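Local coordinates for lipid-transfer protein (Thermomonospora curvata, PDB 6OK1), which belongs to the thiolase superfamily and is of unknown detailed function, each chain carrying thiolase-like N-terminal and C-terminal regions within a four-chain assembly, at residues W243-G248 / S383-G388; A291-H296 / L373-T378; P236-L241 / L357-S362. All coordinates share one frame; numbering follows the deposited sequence.

How the interactions relate
All three interactions meet on one mixed beta sheet, in which strands 240-248, 382-388, 371-375 and 290-292 lie side by side in that order. Interaction 1 joins the first two and interaction 2 the last two, with centres about 11 Å apart; L385 N to V374 O and S383 O to A376 N, both 2.9 Å, probably bond them together. Interaction 3 fastens the approach to strand 240-248 to the end of helix 348-359, its centre about 16 Å from that of interaction 1 and 19 Å from that of interaction 2. Along the chain, 236-241 and 243-248 come first, then 291-296, 357-362, 373-378 and 383-388, so distant segments are woven into one thiolase-type sheet and the helix packed on it.

Interaction 1: W243-G248 / S383-G388; sequences WGAAQG and SGLILG
I386 O takes the backbone N-H groups of both W243 and G244, the signature of a classic beta bulge in an antiparallel strand pair. G244 N bonds I386 O (3.1 Å, 165°) on a lone pair in the carbonyl plane; W243 N, 2.9 Å from I386 O, comes in nearly along the C=O axis with a bent N-H. I386 N completes the bulge, reaching G244 O at 2.8 Å from above the carbonyl plane. Regular pairing begins beyond it, with the non-hydrogen-bonded pair A245 and L385 and the hydrogen-bonded pair A246 and G384. Here packing is tight: A245 CB rests 3.6 Å from L385 CD2, and farther on the CA atoms of Q247 and S383 come within 4.1 Å. The W243 end is looser and partly exposed. Its indole meets the partner strand at the ring edge, CD1 lying 3.8 Å from G388 CA, and R391 adds a cation-pi contact. Q247 OE1 reaches across the subunit boundary and accepts from F76 N of the second subunit. Helix 86-98 covers the face bearing Q247, S383 and L385, helix 268-281 covers the A246 and I386 face, and strand 371-375 pairs along the far edge of 383-388.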
ATOM      1  N   TRP A 243      24.153  -3.110  -1.986  1.00 26.65           N
ATOM      2  CA  TRP A 243      24.742  -4.415  -1.697  1.00 26.08           C
ATOM      3  C   TRP A 243      23.864  -5.282  -0.812  1.00 30.41           C
ATOM      4  O   TRP A 243      23.934  -6.516  -0.894  1.00 28.03           O
ATOM      5  CB  TRP A 243      26.095  -4.252  -1.024  1.00 25.99           C
ATOM      6  CG  TRP A 243      27.157  -3.980  -2.026  1.00 33.63           C
ATOM      7  CD1 TRP A 243      27.907  -2.862  -2.132  1.00 31.01           C
ATOM      8  CD2 TRP A 243      27.552  -4.841  -3.110  1.00 28.28           C
ATOM      9  NE1 TRP A 243      28.789  -2.971  -3.197  1.00 35.66           N
ATOM     10  CE2 TRP A 243      28.582  -4.176  -3.816  1.00 32.47           C
ATOM     11  CE3 TRP A 243      27.153  -6.107  -3.537  1.00 36.09           C
ATOM     12  CZ2 TRP A 243      29.199  -4.730  -4.924  1.00 45.06           C
ATOM     13  CZ3 TRP A 243      27.782  -6.664  -4.646  1.00 40.25           C
ATOM     14  CH2 TRP A 243      28.784  -5.969  -5.327  1.00 34.43           C
ATOM     15  N   GLY A 244      23.066  -4.664   0.043  1.00 28.78           N
ATOM     16  CA  GLY A 244      22.061  -5.374   0.793  1.00 21.78           C
ATOM     17  C   GLY A 244      20.786  -4.566   0.829  1.00 23.76           C
ATOM     18  O   GLY A 244      20.815  -3.334   0.936  1.00 24.72           O
ATOM     19  N   ALA A 245      19.669  -5.264   0.724  1.00 22.35           N
ATOM     20  CA  ALA A 245      18.349  -4.641   0.832  1.00 21.14           C
ATOM     21  C   ALA A 245      17.404  -5.712   1.320  1.00 22.64           C
ATOM     22  O   ALA A 245      17.265  -6.746   0.662  1.00 23.50           O
ATOM     23  CB  ALA A 245      17.890  -4.085  -0.516  1.00 22.10           C
ATOM     24  N   ALA A 246      16.754  -5.475   2.459  1.00 23.00           N
ATOM     25  CA  ALA A 246      16.023  -6.539   3.121  1.00 20.18           C
ATOM     26  C   ALA A 246      14.834  -5.964   3.874  1.00 19.78           C
ATOM     27  O   ALA A 246      14.885  -4.824   4.371  1.00 22.05           O
ATOM     28  CB  ALA A 246      16.925  -7.291   4.113  1.00 22.60           C
ATOM     29  N   GLN A 247      13.793  -6.789   3.986  1.00 22.71           N
ATOM     30  CA  GLN A 247      12.628  -6.567   4.842  1.00 21.77           C
ATOM     31  C   GLN A 247      12.620  -7.601   5.951  1.00 20.90           C
ATOM     32  O   GLN A 247      13.174  -8.688   5.809  1.00 20.47           O
ATOM     33  CB  GLN A 247      11.313  -6.712   4.079  1.00 21.30           C
ATOM     34  CG  GLN A 247      11.030  -5.612   3.105  1.00 18.22           C
ATOM     35  CD  GLN A 247       9.650  -5.761   2.480  1.00 20.31           C
ATOM     36  OE1 GLN A 247       9.391  -6.669   1.677  1.00 20.72           O
ATOM     37  NE2 GLN A 247       8.740  -4.887   2.867  1.00 22.53           N
ATOM     38  N   GLY A 248      11.935  -7.278   7.037  1.00 19.51           N
ATOM     39  CA  GLY A 248      11.810  -8.220   8.123  1.00 18.94           C
ATOM     40  C   GLY A 248      10.601  -7.962   8.985  1.00 18.77           C
ATOM     41  O   GLY A 248      10.370  -6.836   9.437  1.00 20.80           O
ATOM     42  N   SER A 383      12.900  -2.761   7.612  1.00 18.60           N
ATOM     43  CA  SER A 383      13.768  -2.956   6.453  1.00 21.92           C
ATOM     44  C   SER A 383      15.129  -2.332   6.720  1.00 23.50           C
ATOM     45  O   SER A 383      15.325  -1.595   7.687  1.00 22.55           O
ATOM     46  CB  SER A 383      13.114  -2.372   5.176  1.00 22.97           C
ATOM     47  OG  SER A 383      12.704  -1.023   5.353  1.00 21.21           O
ATOM     48  N   GLY A 384      16.082  -2.640   5.839  1.00 21.50           N
ATOM     49  CA  GLY A 384      17.427  -2.111   5.956  1.00 24.06           C
ATOM     50  C   GLY A 384      18.118  -2.145   4.617  1.00 23.69           C
ATOM     51  O   GLY A 384      17.678  -2.832   3.685  1.00 23.53           O
ATOM     52  N   LEU A 385      19.232  -1.421   4.547  1.00 22.39           N
ATOM     53  CA  LEU A 385      20.098  -1.434   3.374  1.00 22.76           C
ATOM     54  C   LEU A 385      21.537  -1.521   3.826  1.00 26.99           C
ATOM     55  O   LEU A 385      21.896  -1.010   4.883  1.00 25.79           O
ATOM     56  CB  LEU A 385      19.992  -0.168   2.533  1.00 22.94           C
ATOM     57  CG  LEU A 385      18.594   0.169   2.017  1.00 24.40           C
ATOM     58  CD1 LEU A 385      18.573   1.591   1.565  1.00 22.79           C
ATOM     59  CD2 LEU A 385      18.167  -0.783   0.915  1.00 26.08           C
ATOM     60  N   ILE A 386      22.379  -2.101   2.974  1.00 24.35           N
ATOM     61  CA  ILE A 386      23.802  -1.769   2.990  1.00 23.85           C
ATOM     62  C   ILE A 386      24.097  -1.112   1.650  1.00 29.26           C
ATOM     63  O   ILE A 386      23.882  -1.716   0.591  1.00 26.84           O
ATOM     64  CB  ILE A 386      24.703  -2.988   3.250  1.00 25.13           C
ATOM     65  CG1 ILE A 386      24.475  -3.524   4.671  1.00 26.11           C
ATOM     66  CG2 ILE A 386      26.189  -2.600   3.059  1.00 28.35           C
ATOM     67  CD1 ILE A 386      25.156  -4.874   4.976  1.00 28.34           C
ATOM     68  N   LEU A 387      24.522   0.148   1.705  1.00 27.19           N
ATOM     69  CA  LEU A 387      24.990   0.890   0.543  1.00 25.47           C
ATOM     70  C   LEU A 387      26.513   0.906   0.563  1.00 29.31           C
ATOM     71  O   LEU A 387      27.124   1.066   1.626  1.00 30.51           O
ATOM     72  CB  LEU A 387      24.455   2.324   0.542  1.00 27.33           C
ATOM     73  CG  LEU A 387      22.935   2.456   0.568  1.00 28.13           C
ATOM     74  CD1 LEU A 387      22.571   3.912   0.499  1.00 28.10           C
ATOM     75  CD2 LEU A 387      22.307   1.696  -0.581  1.00 30.57           C
ATOM     76  N   GLY A 388      27.122   0.726  -0.608  1.00 27.86           N
ATOM     77  CA  GLY A 388      28.564   0.605  -0.681  1.00 31.12           C
ATOM     78  C   GLY A 388      29.174   1.284  -1.889  1.00 38.48           C
ATOM     79  O   GLY A 388      28.537   1.488  -2.925  1.00 33.13           O
TER

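Interaction 2: A291-H296 / L373-T378; sequences AILYDH and LVTAGT
T375 OG1 is gripped by two partners: Y294 N donates to it at 2.9 Å with a nearly straight N-H (170°), and it is also hydrogen-bonded to Q304 OE1 of helix 301-307. A chi1 of 61° puts that hydroxyl between the backbone N and the carbonyl carbon. Upstream, I292 N gives its hydrogen to L373 O (2.8 Å) and T375 N gives its own to I292 O (3.0 Å), the alternating bonds of parallel strands. I292 and V374 lie side by side, CB to CG1 4.0 Å, and both press on helix 348-359. This is one margin of the thiolase-type sheet within this chain, where strands 290-292 and 371-375 run out together into loops. Past their ends the side chains of Y294 and H296 take over from the backbone. Y294 CG stands anti to the backbone N (chi1 -159°), and its ring lies with one face over G377, whose CA makes a CH-pi contact 3.4 Å from the ring centroid. The H296 imidazole meets T378 at its edge, CE1 to OG1 3.4 Å. One water then bridges the loops, donating to Y294 O at 2.7 Å and accepting from T378 OG1 at 2.8 Å.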
ATOM      1  N   ALA A 291      26.795   3.941  10.344  1.00 25.58           N
ATOM      2  CA  ALA A 291      25.414   3.469  10.455  1.00 25.23           C
ATOM      3  C   ALA A 291      24.429   4.623  10.548  1.00 25.12           C
ATOM      4  O   ALA A 291      24.644   5.587  11.287  1.00 26.00           O
ATOM      5  CB  ALA A 291      25.226   2.569  11.680  1.00 29.00           C
ATOM      6  N   ILE A 292      23.322   4.494   9.828  1.00 25.84           N
ATOM      7  CA  ILE A 292      22.201   5.413   9.935  1.00 26.17           C
ATOM      8  C   ILE A 292      21.099   4.605  10.615  1.00 22.10           C
ATOM      9  O   ILE A 292      20.484   3.745   9.978  1.00 23.66           O
ATOM     10  CB  ILE A 292      21.766   5.949   8.566  1.00 22.54           C
ATOM     11  CG1 ILE A 292      22.917   6.651   7.820  1.00 25.18           C
ATOM     12  CG2 ILE A 292      20.521   6.865   8.723  1.00 25.39           C
ATOM     13  CD1 ILE A 292      23.521   7.841   8.524  1.00 27.30           C
ATOM     14  N   LEU A 293      20.903   4.826  11.924  1.00 20.98           N
ATOM     15  CA  LEU A 293      20.040   3.996  12.760  1.00 25.79           C
ATOM     16  C   LEU A 293      18.788   4.791  13.101  1.00 22.83           C
ATOM     17  O   LEU A 293      18.865   5.851  13.737  1.00 23.80           O
ATOM     18  CB  LEU A 293      20.770   3.528  14.023  1.00 23.33           C
ATOM     19  CG  LEU A 293      21.994   2.646  13.737  1.00 23.23           C
ATOM     20  CD1 LEU A 293      22.618   2.206  15.072  1.00 27.09           C
ATOM     21  CD2 LEU A 293      21.626   1.438  12.856  1.00 26.82           C
ATOM     22  N   TYR A 294      17.640   4.282  12.643  1.00 21.84           N
ATOM     23  CA  TYR A 294      16.362   4.966  12.802  1.00 21.46           C
ATOM     24  C   TYR A 294      16.123   5.334  14.256  1.00 22.96           C
ATOM     25  O   TYR A 294      16.205   4.489  15.158  1.00 22.53           O
ATOM     26  CB  TYR A 294      15.252   4.056  12.301  1.00 22.26           C
ATOM     27  CG  TYR A 294      13.944   4.734  11.927  1.00 19.39           C
ATOM     28  CD1 TYR A 294      12.990   5.041  12.889  1.00 21.02           C
ATOM     29  CD2 TYR A 294      13.642   4.964  10.595  1.00 19.89           C
ATOM     30  CE1 TYR A 294      11.759   5.589  12.507  1.00 21.60           C
ATOM     31  CE2 TYR A 294      12.437   5.503  10.210  1.00 24.38           C
ATOM     32  CZ  TYR A 294      11.496   5.802  11.165  1.00 23.64           C
ATOM     33  OH  TYR A 294      10.296   6.340  10.760  1.00 21.38           O
ATOM     34  N   ASP A 295      15.753   6.589  14.465  1.00 18.78           N
ATOM     35  CA  ASP A 295      15.867   7.208  15.773  1.00 19.83           C
ATOM     36  C   ASP A 295      14.758   8.227  15.982  1.00 20.65           C
ATOM     37  O   ASP A 295      14.994   9.310  16.524  1.00 24.70           O
ATOM     38  CB  ASP A 295      17.225   7.877  15.934  1.00 20.97           C
ATOM     39  CG  ASP A 295      17.417   9.011  14.961  1.00 25.33           C
ATOM     40  OD1 ASP A 295      16.979   8.857  13.807  1.00 22.52           O
ATOM     41  OD2 ASP A 295      18.007  10.037  15.354  1.00 25.00           O
ATOM     42  N   HIS A 296      13.528   7.902  15.564  1.00 22.74           N
ATOM     43  CA  HIS A 296      12.418   8.795  15.907  1.00 20.85           C
ATOM     44  C   HIS A 296      12.205   8.834  17.410  1.00 22.44           C
ATOM     45  O   HIS A 296      11.783   9.863  17.946  1.00 22.56           O
ATOM     46  CB  HIS A 296      11.135   8.441  15.173  1.00 24.22           C
ATOM     47  CG  HIS A 296      10.579   7.093  15.484  1.00 22.99           C
ATOM     48  ND1 HIS A 296      11.361   6.025  15.861  1.00 26.64           N
ATOM     49  CD2 HIS A 296       9.301   6.635  15.455  1.00 28.86           C
ATOM     50  CE1 HIS A 296      10.595   4.958  16.022  1.00 31.70           C
ATOM     51  NE2 HIS A 296       9.342   5.306  15.797  1.00 29.13           N
ATOM     52  N   LEU A 373      25.412   0.988   6.697  1.00 23.34           N
ATOM     53  CA  LEU A 373      24.191   0.249   7.001  1.00 24.12           C
ATOM     54  C   LEU A 373      23.117   1.240   7.421  1.00 30.21           C
ATOM     55  O   LEU A 373      23.371   2.118   8.256  1.00 28.39           O
ATOM     56  CB  LEU A 373      24.432  -0.795   8.096  1.00 27.81           C
ATOM     57  CG  LEU A 373      23.318  -1.839   8.255  1.00 32.55           C
ATOM     58  CD1 LEU A 373      23.875  -3.121   8.805  1.00 32.22           C
ATOM     59  CD2 LEU A 373      22.221  -1.374   9.158  1.00 37.08           C
ATOM     60  N   VAL A 374      21.932   1.112   6.821  1.00 24.20           N
ATOM     61  CA  VAL A 374      20.796   1.986   7.105  1.00 24.58           C
ATOM     62  C   VAL A 374      19.631   1.133   7.571  1.00 25.83           C
ATOM     63  O   VAL A 374      19.315   0.113   6.948  1.00 25.58           O
ATOM     64  CB  VAL A 374      20.370   2.814   5.880  1.00 27.64           C
ATOM     65  CG1 VAL A 374      19.242   3.798   6.308  1.00 25.36           C
ATOM     66  CG2 VAL A 374      21.531   3.511   5.281  1.00 36.60           C
ATOM     67  N   THR A 375      18.983   1.546   8.655  1.00 23.58           N
ATOM     68  CA  THR A 375      17.768   0.877   9.109  1.00 22.58           C
ATOM     69  C   THR A 375      16.542   1.754   8.920  1.00 21.78           C
ATOM     70  O   THR A 375      16.618   2.981   8.899  1.00 23.80           O
ATOM     71  CB  THR A 375      17.841   0.473  10.588  1.00 28.89           C
ATOM     72  OG1 THR A 375      18.007   1.635  11.411  1.00 24.95           O
ATOM     73  CG2 THR A 375      18.995  -0.475  10.812  1.00 26.94           C
ATOM     74  N   ALA A 376      15.391   1.095   8.869  1.00 20.83           N
ATOM     75  CA  ALA A 376      14.106   1.775   8.810  1.00 22.02           C
ATOM     76  C   ALA A 376      13.389   1.698  10.167  1.00 21.15           C
ATOM     77  O   ALA A 376      14.015   1.433  11.201  1.00 22.93           O
ATOM     78  CB  ALA A 376      13.297   1.179   7.661  1.00 21.18           C
ATOM     79  N   GLY A 377      12.081   1.955  10.159  1.00 21.04           N
ATOM     80  CA  GLY A 377      11.358   2.212  11.394  1.00 22.72           C
ATOM     81  C   GLY A 377      11.386   1.032  12.353  1.00 27.44           C
ATOM     82  O   GLY A 377      11.323  -0.128  11.948  1.00 21.39           O
ATOM     83  N   THR A 378      11.439   1.347  13.648  1.00 22.82           N
ATOM     84  CA  THR A 378      11.539   0.348  14.693  1.00 19.70           C
ATOM     85  C   THR A 378      10.210   0.177  15.428  1.00 19.68           C
ATOM     86  O   THR A 378       9.437   1.132  15.621  1.00 23.09           O
ATOM     87  CB  THR A 378      12.658   0.737  15.665  1.00 25.38           C
ATOM     88  OG1 THR A 378      12.498   2.107  16.020  1.00 26.81           O
ATOM     89  CG2 THR A 378      14.000   0.596  15.001  1.00 29.88           C
TER
HETATM   90  O   HOH W   1      17.697   5.019   9.815  1.00 39.78           O
HETATM   91  O   HOH W   2      14.523   3.717  17.069  1.00 30.90           O

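Interaction 3: P236-L241 / L357-S362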
ATOM      1  N   PRO A 236      26.279  11.177 -13.018  1.00 41.98           N
ATOM      2  CA  PRO A 236      27.260  12.147 -12.481  1.00 39.17           C
ATOM      3  C   PRO A 236      27.972  11.761 -11.195  1.00 36.79           C
ATOM      4  O   PRO A 236      29.144  12.127 -11.024  1.00 40.47           O
ATOM      5  CB  PRO A 236      26.401  13.404 -12.251  1.00 46.64           C
ATOM      6  CG  PRO A 236      25.311  13.302 -13.197  1.00 43.17           C
ATOM      7  CD  PRO A 236      24.980  11.820 -13.271  1.00 45.68           C
ATOM      8  N   HIS A 237      27.293  11.092 -10.248  1.00 30.74           N
ATOM      9  CA  HIS A 237      27.861  10.868  -8.924  1.00 34.37           C
ATOM     10  C   HIS A 237      28.509   9.495  -8.816  1.00 32.95           C
ATOM     11  O   HIS A 237      28.163   8.563  -9.553  1.00 34.62           O
ATOM     12  CB  HIS A 237      26.761  10.980  -7.850  1.00 35.26           C
ATOM     13  CG  HIS A 237      26.181  12.350  -7.717  1.00 28.41           C
ATOM     14  ND1 HIS A 237      26.816  13.362  -7.026  1.00 38.43           N
ATOM     15  CD2 HIS A 237      25.019  12.875  -8.174  1.00 33.50           C
ATOM     16  CE1 HIS A 237      26.064  14.452  -7.060  1.00 31.93           C
ATOM     17  NE2 HIS A 237      24.972  14.184  -7.755  1.00 34.49           N
ATOM     18  N   PRO A 238      29.422   9.319  -7.872  1.00 33.73           N
ATOM     19  CA  PRO A 238      29.809   7.967  -7.478  1.00 35.33           C
ATOM     20  C   PRO A 238      28.566   7.168  -7.147  1.00 30.30           C
ATOM     21  O   PRO A 238      27.719   7.649  -6.373  1.00 33.84           O
ATOM     22  CB  PRO A 238      30.680   8.190  -6.230  1.00 37.88           C
ATOM     23  CG  PRO A 238      31.116   9.631  -6.302  1.00 33.70           C
ATOM     24  CD  PRO A 238      30.004  10.350  -6.997  1.00 32.47           C
ATOM     25  N   PRO A 239      28.369   5.994  -7.754  1.00 32.23           N
ATOM     26  CA  PRO A 239      27.172   5.200  -7.444  1.00 30.71           C
ATOM     27  C   PRO A 239      27.212   4.689  -6.018  1.00 29.98           C
ATOM     28  O   PRO A 239      28.269   4.305  -5.505  1.00 32.15           O
ATOM     29  CB  PRO A 239      27.230   4.048  -8.449  1.00 32.15           C
ATOM     30  CG  PRO A 239      28.160   4.527  -9.536  1.00 38.06           C
ATOM     31  CD  PRO A 239      29.144   5.423  -8.874  1.00 41.24           C
ATOM     32  N   ALA A 240      26.039   4.675  -5.374  1.00 30.10           N
ATOM     33  CA  ALA A 240      25.884   4.096  -4.050  1.00 31.91           C
ATOM     34  C   ALA A 240      25.242   2.735  -4.296  1.00 31.80           C
ATOM     35  O   ALA A 240      24.036   2.635  -4.487  1.00 26.55           O
ATOM     36  CB  ALA A 240      25.036   4.988  -3.147  1.00 30.26           C
ATOM     37  N   LEU A 241      26.061   1.691  -4.370  1.00 25.09           N
ATOM     38  CA  LEU A 241      25.538   0.401  -4.774  1.00 23.91           C
ATOM     39  C   LEU A 241      24.694  -0.177  -3.656  1.00 25.45           C
ATOM     40  O   LEU A 241      25.032  -0.057  -2.475  1.00 29.68           O
ATOM     41  CB  LEU A 241      26.678  -0.568  -5.096  1.00 27.71           C
ATOM     42  CG  LEU A 241      27.180  -0.568  -6.546  1.00 34.51           C
ATOM     43  CD1 LEU A 241      27.757   0.780  -6.929  1.00 39.38           C
ATOM     44  CD2 LEU A 241      28.221  -1.663  -6.696  1.00 33.42           C
ATOM     45  N   LEU A 357      27.385   9.673   2.428  1.00 31.73           N
ATOM     46  CA  LEU A 357      28.559   9.068   3.047  1.00 31.90           C
ATOM     47  C   LEU A 357      29.330   8.236   2.026  1.00 32.18           C
ATOM     48  O   LEU A 357      30.567   8.329   1.946  1.00 34.37           O
ATOM     49  CB  LEU A 357      28.133   8.223   4.251  1.00 29.00           C
ATOM     50  CG  LEU A 357      27.663   8.987   5.494  1.00 26.71           C
ATOM     51  CD1 LEU A 357      26.924   8.045   6.471  1.00 32.33           C
ATOM     52  CD2 LEU A 357      28.818   9.637   6.189  1.00 25.96           C
ATOM     53  N   VAL A 358      28.614   7.454   1.198  1.00 29.24           N
ATOM     54  CA  VAL A 358      29.287   6.664   0.165  1.00 29.43           C
ATOM     55  C   VAL A 358      29.951   7.581  -0.859  1.00 35.58           C
ATOM     56  O   VAL A 358      31.079   7.324  -1.304  1.00 35.50           O
ATOM     57  CB  VAL A 358      28.296   5.691  -0.500  1.00 34.32           C
ATOM     58  CG1 VAL A 358      28.946   5.005  -1.711  1.00 33.93           C
ATOM     59  CG2 VAL A 358      27.832   4.652   0.508  1.00 30.61           C
ATOM     60  N   ARG A 359      29.261   8.650  -1.257  1.00 31.29           N
ATOM     61  CA  ARG A 359      29.812   9.615  -2.200  1.00 34.33           C
ATOM     62  C   ARG A 359      30.984  10.387  -1.622  1.00 36.36           C
ATOM     63  O   ARG A 359      31.814  10.888  -2.392  1.00 34.93           O
ATOM     64  CB  ARG A 359      28.735  10.623  -2.626  1.00 30.93           C
ATOM     65  CG  ARG A 359      27.600  10.071  -3.442  1.00 34.50           C
ATOM     66  CD  ARG A 359      26.547  11.161  -3.663  1.00 33.46           C
ATOM     67  NE  ARG A 359      25.490  10.769  -4.583  1.00 31.06           N
ATOM     68  CZ  ARG A 359      24.500  11.572  -4.955  1.00 27.41           C
ATOM     69  NH1 ARG A 359      24.457  12.813  -4.488  1.00 31.17           N
ATOM     70  NH2 ARG A 359      23.571  11.136  -5.788  1.00 29.42           N
ATOM     71  N   GLY A 360      31.071  10.496  -0.295  1.00 32.67           N
ATOM     72  CA  GLY A 360      32.045  11.367   0.352  1.00 35.03           C
ATOM     73  C   GLY A 360      31.559  12.775   0.608  1.00 44.50           C
ATOM     74  O   GLY A 360      32.369  13.650   0.940  1.00 35.55           O
ATOM     75  N   THR A 361      30.253  13.017   0.515  1.00 35.14           N
ATOM     76  CA  THR A 361      29.710  14.366   0.509  1.00 33.92           C
ATOM     77  C   THR A 361      28.868  14.689   1.739  1.00 32.00           C
ATOM     78  O   THR A 361      28.158  15.698   1.744  1.00 36.48           O
ATOM     79  CB  THR A 361      28.890  14.583  -0.757  1.00 33.75           C
ATOM     80  OG1 THR A 361      27.798  13.653  -0.795  1.00 32.98           O
ATOM     81  CG2 THR A 361      29.770  14.371  -2.011  1.00 39.55           C
ATOM     82  N   SER A 362      28.964  13.897   2.804  1.00 29.89           N
ATOM     83  CA  SER A 362      28.268  14.255   4.030  1.00 30.34           C
ATOM     84  C   SER A 362      28.857  15.525   4.644  1.00 33.19           C
ATOM     85  O   SER A 362      30.071  15.741   4.613  1.00 33.99           O
ATOM     86  CB  SER A 362      28.352  13.117   5.045  1.00 31.80           C
ATOM     87  OG  SER A 362      27.934  13.580   6.316  1.00 32.86           O
TER
HETATM   88  O   HOH W   3      25.073   8.345  -6.030  1.00 27.15           O
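The guanidinium of R359 lies flat on the imidazole of H237, and this stack dominates the contact. Their centres are 3.5 Å apart and the planes only 6° from parallel. R359 NH1 sits over the middle of the histidine ring, R359 NH2 comes 3.3 Å from H237 CD2, and in return H237 CG lies over the centre of the guanidinium. R359 reaches this position with its chain extended from CG to NE (chi2 174°, chi3 173°).

Polar links go through water and through a residue outside the two segments. A water donates to P238 O at 2.8 Å and accepts from R359 NE at 2.9 Å, lying at the guanidinium edge in its plane. D40, the last residue of helix 26-40, forms a salt bridge with R359 NH2 through OD2 and a hydrogen bond with H237 NE2 through OD1.

Apolar packing comes from V358, on the last turn of helix 348-359. Its CG1 lies 4.0 Å from A240 CA and 4.2 Å from A240 CB, where strand 240-248 begins; V372 of strand 371-375, two places along the sheet, touches the same valine.

The helix itself closes with a Schellman motif: G360, at positive phi, is the C-prime residue, T361 N bonds R356 O, and G360 N makes a weak bond to L357 O. The chain thus turns away just after R359.

Chemically, one carboxylate serves both stacked groups, which would hold the two planes in place. With a carboxylate oxygen as its partner, H237 NE2 probably carries a proton. The carboxylate would tend to favour a charged imidazole, while the cationic guanidinium on its face would oppose this; the two influences pull opposite ways, and the contact does not settle the charge of H237.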